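Local coordinates for ornithine carbamoyltransferase, mitochondrial (Coccidioides immitis, PDB 3SDS), which catalyses the transfer of the carbamoyl group from carbamoyl phosphate to L-ornithine, giving L-citrulline and phosphate in arginine biosynthesis, at residues V194-N199 against R221-P226; V215-P220 against G244-T249. All blocks are in the same frame, centred on the assembly; numbering follows the deposited sequence.

Contact 1 of 2, residues V194-N199 against R221-P226; sequences VGDANN and RGYEIP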
loop_
_atom_site.group_PDB
_atom_site.type_symbol
_atom_site.label_atom_id
_atom_site.label_comp_id
_atom_site.label_asym_id
_atom_site.label_seq_id
_atom_site.Cartn_x
_atom_site.Cartn_y
_atom_site.Cartn_z
ATOM N N VAL A 194 30.136 19.800 -9.047
ATOM C CA VAL A 194 29.865 21.061 -9.759
ATOM C C VAL A 194 28.366 21.366 -9.722
ATOM O O VAL A 194 27.570 20.619 -10.284
ATOM C CB VAL A 194 30.393 21.039 -11.230
ATOM C CG1 VAL A 194 30.119 22.361 -11.944
ATOM C CG2 VAL A 194 31.871 20.728 -11.271
ATOM N N GLY A 195 27.991 22.456 -9.054
ATOM C CA GLY A 195 26.578 22.832 -8.915
ATOM C C GLY A 195 26.207 23.421 -7.562
ATOM O O GLY A 195 27.027 24.055 -6.920
ATOM N N ASP A 196 24.969 23.208 -7.128
ATOM C CA ASP A 196 24.518 23.720 -5.837
ATOM C C ASP A 196 24.977 22.850 -4.653
ATOM O O ASP A 196 25.133 21.630 -4.789
ATOM C CB ASP A 196 22.988 23.897 -5.816
ATOM C CG ASP A 196 22.477 24.619 -4.534
ATOM O OD1 ASP A 196 23.192 25.498 -3.958
ATOM O OD2 ASP A 196 21.337 24.305 -4.110
ATOM N N ALA A 197 25.194 23.496 -3.504
ATOM C CA ALA A 197 25.572 22.815 -2.266
ATOM C C ALA A 197 24.320 22.339 -1.550
ATOM O O ALA A 197 23.553 23.151 -1.035
ATOM C CB ALA A 197 26.352 23.764 -1.364
ATOM N N ASN A 198 24.090 21.035 -1.512
ATOM C CA ASN A 198 22.882 20.556 -0.870
ATOM C C ASN A 198 23.084 19.322 -0.004
ATOM O O ASN A 198 24.213 18.820 0.133
ATOM C CB ASN A 198 21.763 20.341 -1.906
ATOM C CG ASN A 198 22.093 19.256 -2.936
ATOM O OD1 ASN A 198 22.870 18.328 -2.682
ATOM N ND2 ASN A 198 21.474 19.364 -4.103
ATOM N N ASN A 199 21.974 18.848 0.568
ATOM C CA ASN A 199 21.938 17.660 1.422
ATOM C C ASN A 199 22.813 16.484 0.964
ATOM O O ASN A 199 23.579 15.948 1.768
ATOM C CB ASN A 199 20.490 17.211 1.731
ATOM C CG ASN A 199 19.624 16.966 0.469
ATOM O OD1 ASN A 199 20.105 16.923 -0.672
ATOM N ND2 ASN A 199 18.329 16.784 0.699
ATOM N N ARG A 221 28.706 32.188 -6.178
ATOM C CA ARG A 221 28.643 33.049 -4.995
ATOM C C ARG A 221 27.212 33.102 -4.447
ATOM O O ARG A 221 26.292 33.487 -5.157
ATOM C CB ARG A 221 29.150 34.467 -5.316
ATOM N N GLY A 222 27.040 32.693 -3.189
ATOM C CA GLY A 222 25.732 32.692 -2.520
ATOM C C GLY A 222 25.168 31.297 -2.246
ATOM O O GLY A 222 24.173 31.150 -1.519
ATOM N N TYR A 223 25.821 30.275 -2.817
ATOM C CA TYR A 223 25.322 28.898 -2.806
ATOM C C TYR A 223 26.358 27.907 -2.249
ATOM O O TYR A 223 26.434 26.747 -2.663
ATOM C CB TYR A 223 24.850 28.512 -4.220
ATOM C CG TYR A 223 23.737 29.405 -4.690
ATOM C CD1 TYR A 223 24.000 30.537 -5.451
ATOM C CD2 TYR A 223 22.418 29.145 -4.325
ATOM C CE1 TYR A 223 22.972 31.379 -5.846
ATOM C CE2 TYR A 223 21.380 29.974 -4.719
ATOM C CZ TYR A 223 21.665 31.086 -5.473
ATOM O OH TYR A 223 20.639 31.908 -5.857
ATOM N N GLU A 224 27.130 28.392 -1.285
ATOM C CA GLU A 224 28.225 27.658 -0.680
ATOM C C GLU A 224 27.780 26.688 0.416
ATOM O O GLU A 224 26.663 26.755 0.918
ATOM C CB GLU A 224 29.217 28.657 -0.091
ATOM C CG GLU A 224 29.770 29.660 -1.099
ATOM C CD GLU A 224 29.011 30.985 -1.145
ATOM O OE1 GLU A 224 27.876 31.063 -0.620
ATOM O OE2 GLU A 224 29.569 31.958 -1.712
ATOM N N ILE A 225 28.672 25.777 0.783
ATOM C CA ILE A 225 28.451 24.895 1.918
ATOM C C ILE A 225 28.263 25.748 3.168
ATOM O O ILE A 225 29.095 26.622 3.453
ATOM C CB ILE A 225 29.656 23.945 2.128
ATOM C CG1 ILE A 225 29.934 23.130 0.855
ATOM C CG2 ILE A 225 29.434 23.052 3.346
ATOM C CD1 ILE A 225 31.130 22.217 0.950
ATOM N N PRO A 226 27.163 25.527 3.904
ATOM C CA PRO A 226 26.955 26.164 5.215
ATOM C C PRO A 226 28.069 25.808 6.205
ATOM O O PRO A 226 28.503 24.659 6.262
ATOM C CB PRO A 226 25.626 25.561 5.692
ATOM C CG PRO A 226 24.921 25.172 4.453
ATOM C CD PRO A 226 25.981 24.769 3.466
#

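Contact 2 of 2, residues V215-P220 against G244-T249; sequences VAVATP and GNLTQT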
loop_
_atom_site.group_PDB
_atom_site.type_symbol
_atom_site.label_atom_id
_atom_site.label_comp_id
_atom_site.label_asym_id
_atom_site.label_seq_id
_atom_site.Cartn_x
_atom_site.Cartn_y
_atom_site.Cartn_z
ATOM N N VAL A 215 37.880 15.785 -2.080
ATOM C CA VAL A 215 36.667 16.363 -2.663
ATOM C C VAL A 215 36.908 17.822 -2.974
ATOM O O VAL A 215 37.493 18.530 -2.135
ATOM C CB VAL A 215 35.466 16.299 -1.687
ATOM C CG1 VAL A 215 34.229 16.974 -2.304
ATOM C CG2 VAL A 215 35.143 14.874 -1.306
ATOM N N ALA A 216 36.453 18.286 -4.144
ATOM C CA ALA A 216 36.555 19.720 -4.519
ATOM C C ALA A 216 35.209 20.261 -4.984
ATOM O O ALA A 216 34.532 19.624 -5.780
ATOM C CB ALA A 216 37.606 19.923 -5.582
ATOM N N VAL A 217 34.809 21.425 -4.485
ATOM C CA VAL A 217 33.421 21.880 -4.673
ATOM C C VAL A 217 33.292 23.234 -5.371
ATOM O O VAL A 217 33.705 24.273 -4.829
ATOM C CB VAL A 217 32.642 21.925 -3.315
ATOM C CG1 VAL A 217 31.218 22.459 -3.513
ATOM C CG2 VAL A 217 32.593 20.546 -2.653
ATOM N N ALA A 218 32.706 23.223 -6.564
ATOM C CA ALA A 218 32.475 24.467 -7.303
ATOM C C ALA A 218 31.011 24.866 -7.206
ATOM O O ALA A 218 30.118 24.069 -7.539
ATOM C CB ALA A 218 32.921 24.338 -8.758
ATOM N N THR A 219 30.779 26.083 -6.704
ATOM C CA THR A 219 29.438 26.659 -6.565
ATOM C C THR A 219 29.481 28.153 -6.860
ATOM O O THR A 219 30.517 28.803 -6.673
ATOM C CB THR A 219 28.825 26.508 -5.126
ATOM O OG1 THR A 219 29.465 27.416 -4.218
ATOM C CG2 THR A 219 28.905 25.074 -4.586
ATOM N N PRO A 220 28.344 28.719 -7.300
ATOM C CA PRO A 220 28.252 30.171 -7.470
ATOM C C PRO A 220 28.313 30.915 -6.135
ATOM O O PRO A 220 27.989 30.332 -5.088
ATOM C CB PRO A 220 26.861 30.365 -8.083
ATOM C CG PRO A 220 26.441 29.027 -8.569
ATOM C CD PRO A 220 27.088 28.042 -7.667
ATOM N N GLY A 244 40.459 12.605 3.874
ATOM C CA GLY A 244 40.200 13.325 2.623
ATOM C C GLY A 244 40.153 14.848 2.756
ATOM O O GLY A 244 39.538 15.388 3.693
ATOM N N ASN A 245 40.774 15.546 1.804
ATOM C CA ASN A 245 40.898 17.006 1.872
ATOM C C ASN A 245 39.770 17.773 1.186
ATOM O O ASN A 245 39.260 17.319 0.165
ATOM C CB ASN A 245 42.235 17.418 1.277
ATOM C CG ASN A 245 43.407 16.853 2.059
ATOM O OD1 ASN A 245 43.461 16.982 3.287
ATOM N ND2 ASN A 245 44.352 16.225 1.354
ATOM N N LEU A 246 39.385 18.925 1.742
ATOM C CA LEU A 246 38.339 19.777 1.144
ATOM C C LEU A 246 38.828 21.038 0.408
ATOM O O LEU A 246 39.641 21.812 0.932
ATOM C CB LEU A 246 37.304 20.183 2.183
ATOM C CG LEU A 246 36.061 20.860 1.609
ATOM C CD1 LEU A 246 35.329 19.923 0.643
ATOM C CD2 LEU A 246 35.134 21.327 2.713
ATOM N N THR A 247 38.294 21.236 -0.797
ATOM C CA THR A 247 38.603 22.399 -1.635
ATOM C C THR A 247 37.318 23.134 -2.036
ATOM O O THR A 247 36.353 22.502 -2.494
ATOM C CB THR A 247 39.432 21.967 -2.868
ATOM O OG1 THR A 247 40.777 21.724 -2.446
ATOM C CG2 THR A 247 39.440 23.029 -3.991
ATOM N N GLN A 248 37.317 24.457 -1.847
ATOM C CA GLN A 248 36.167 25.316 -2.139
ATOM C C GLN A 248 36.474 26.347 -3.234
ATOM O O GLN A 248 37.413 27.141 -3.095
ATOM C CB GLN A 248 35.737 26.046 -0.876
ATOM C CG GLN A 248 35.373 25.148 0.286
ATOM C CD GLN A 248 34.274 25.754 1.142
ATOM O OE1 GLN A 248 33.116 25.835 0.722
ATOM N NE2 GLN A 248 34.627 26.183 2.342
ATOM N N THR A 249 35.682 26.360 -4.311
ATOM C CA THR A 249 35.941 27.279 -5.447
ATOM C C THR A 249 34.663 27.891 -6.045
ATOM O O THR A 249 33.565 27.393 -5.813
ATOM C CB THR A 249 36.845 26.595 -6.553
ATOM O OG1 THR A 249 37.033 27.461 -7.676
ATOM C CG2 THR A 249 36.239 25.308 -7.032
#

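Contact 1 of 2, residues V194-N199 against R221-P226
Two irregular loops meet through Asp196 and Ala197 on one and Tyr223 and Ile225 on the other, without a mutual hydrogen bond, the CA atoms of Ala197 and Ile225 lying 5.5 Å apart. Both loops leave the carboxyl ends of neighbouring parallel strands in the Rossmann-like ornithine-binding domain, and each runs into a helix, 199-210 after the first and 227-237 after the second. Ala197 makes the closest approach. Its CB points at the opposing chain and rests mainly against backbone, 3.3 Å from Tyr223 O and 3.7 Å from Ile225 N; a methyl group is short enough to let the loops come this close. A looser contact joins the same CB to Ile225 CG1 at 4.3 Å, and Phe202 of helix 199-210 packs on Ala197 as well. Asp196 reaches across with its CG anti to the backbone N (chi1 -172°), and OD1 comes within 3.4 Å of Tyr223 CB. Its carboxylate plane stands 82° from that of the ring, and the approach to the ring is oblique. Phe283 touches both Asp196 and the Tyr223 ring, while a long, weak ion pair links Asp196 OD2 to Arg279. Gly195 and Gly222 both have positive phi, and at their backbone angles a CB would press on the preceding carbonyl oxygen, which is why glycine suits both positions. Beyond Ala197, Asn198 is the N-cap of helix 199-210, its OD1 weakly bonded to Val200 N, while ND2 is hydrogen-bonded to OD2 of Asp265, a probable ornithine ligand, as is Asn199. In the second loop Gly222 N donates to Glu224 OE2 over 3.0 Å, meeting that oxygen from above the carboxylate plane.

Contact 2 of 2, residues V215-P220 against G244-T249
Thr249 meets Ala218 through a methyl group set by its first torsion: OG1 stands anti to the backbone N (chi1 177°), which places CG2 between the backbone N and the carbonyl carbon, 3.9 Å from Ala218 CB. Leu246 has CG anti to its own backbone N (chi1 -170°), and from there the branch CD1 turns back over the neighbouring strand, 4.3 Å from Val215 CB and 4.3 Å from Val217 CG2. The two side-chain clusters lie on opposite faces of the sheet. Leu246 joins the valines, beta-branched residues well suited to extended chain, on the face where helix 199-210 covers Val215 with Ala208 and Val217 with Leu201. Ala216 and Ala218 share the other face with Thr247 and Thr249, and there helix 252-255 touches Ala218 and Thr249; the single methyl of Ala218 suits its place beside Ala255 and Thr249 CG2. Between the faces runs the backbone pairing of a beta-alpha-beta crossover, in which strand 214-218 passes through helix 227-237 to strand 246-249. The short strands are parallel, with axes 4.7 Å apart and 14° between their directions. Five hydrogen bonds join the two segments in a staggered ladder. The first, from Val215 N to Asn245 O just before strand 246-249, is nearly straight at 3.0 Å. Three run strand to strand: Thr247 N to Val215 O, Val217 N to Thr247 O at 2.7 Å, and Thr249 N to Val217 O. The last, Thr219 N to Thr249 O, starts just past strand 214-218 and spans 3.2 Å. The backbones of Ala216 and Ala218 bond instead to strand 190-194, placing strand 214-218 inside the sheet, whereas 246-249 is an outermost strand within the chain. Thr249 also uses its hydroxyl locally, OG1 being hydrogen-bonded to Val251 N.

How the contacts relate
Centred about 10 Å apart, the two contacts share the ornithine-binding domain: contact 2 lies in its five-stranded parallel sheet, contact 1 in the loops that follow strands 190-194 and 214-218. Along the chain their segments alternate: 194-199, 215-220, 221-226, then 244-249. Segment 215-220 runs straight into 221-226, so the strand paired in contact 2 feeds the loop used in contact 1. They also touch in space, for a backbone hydrogen bond joins Gly195 N to Ala218 O at 3.1 Å, and Thr219 packs beside Gly195 and Glu224. Contact 2 thus lies at the edge of the sheet within this chain, while contact 1 shapes the loops at its carboxyl end, where, as in related enzymes, Asn199 and Asp265 probably bind ornithine.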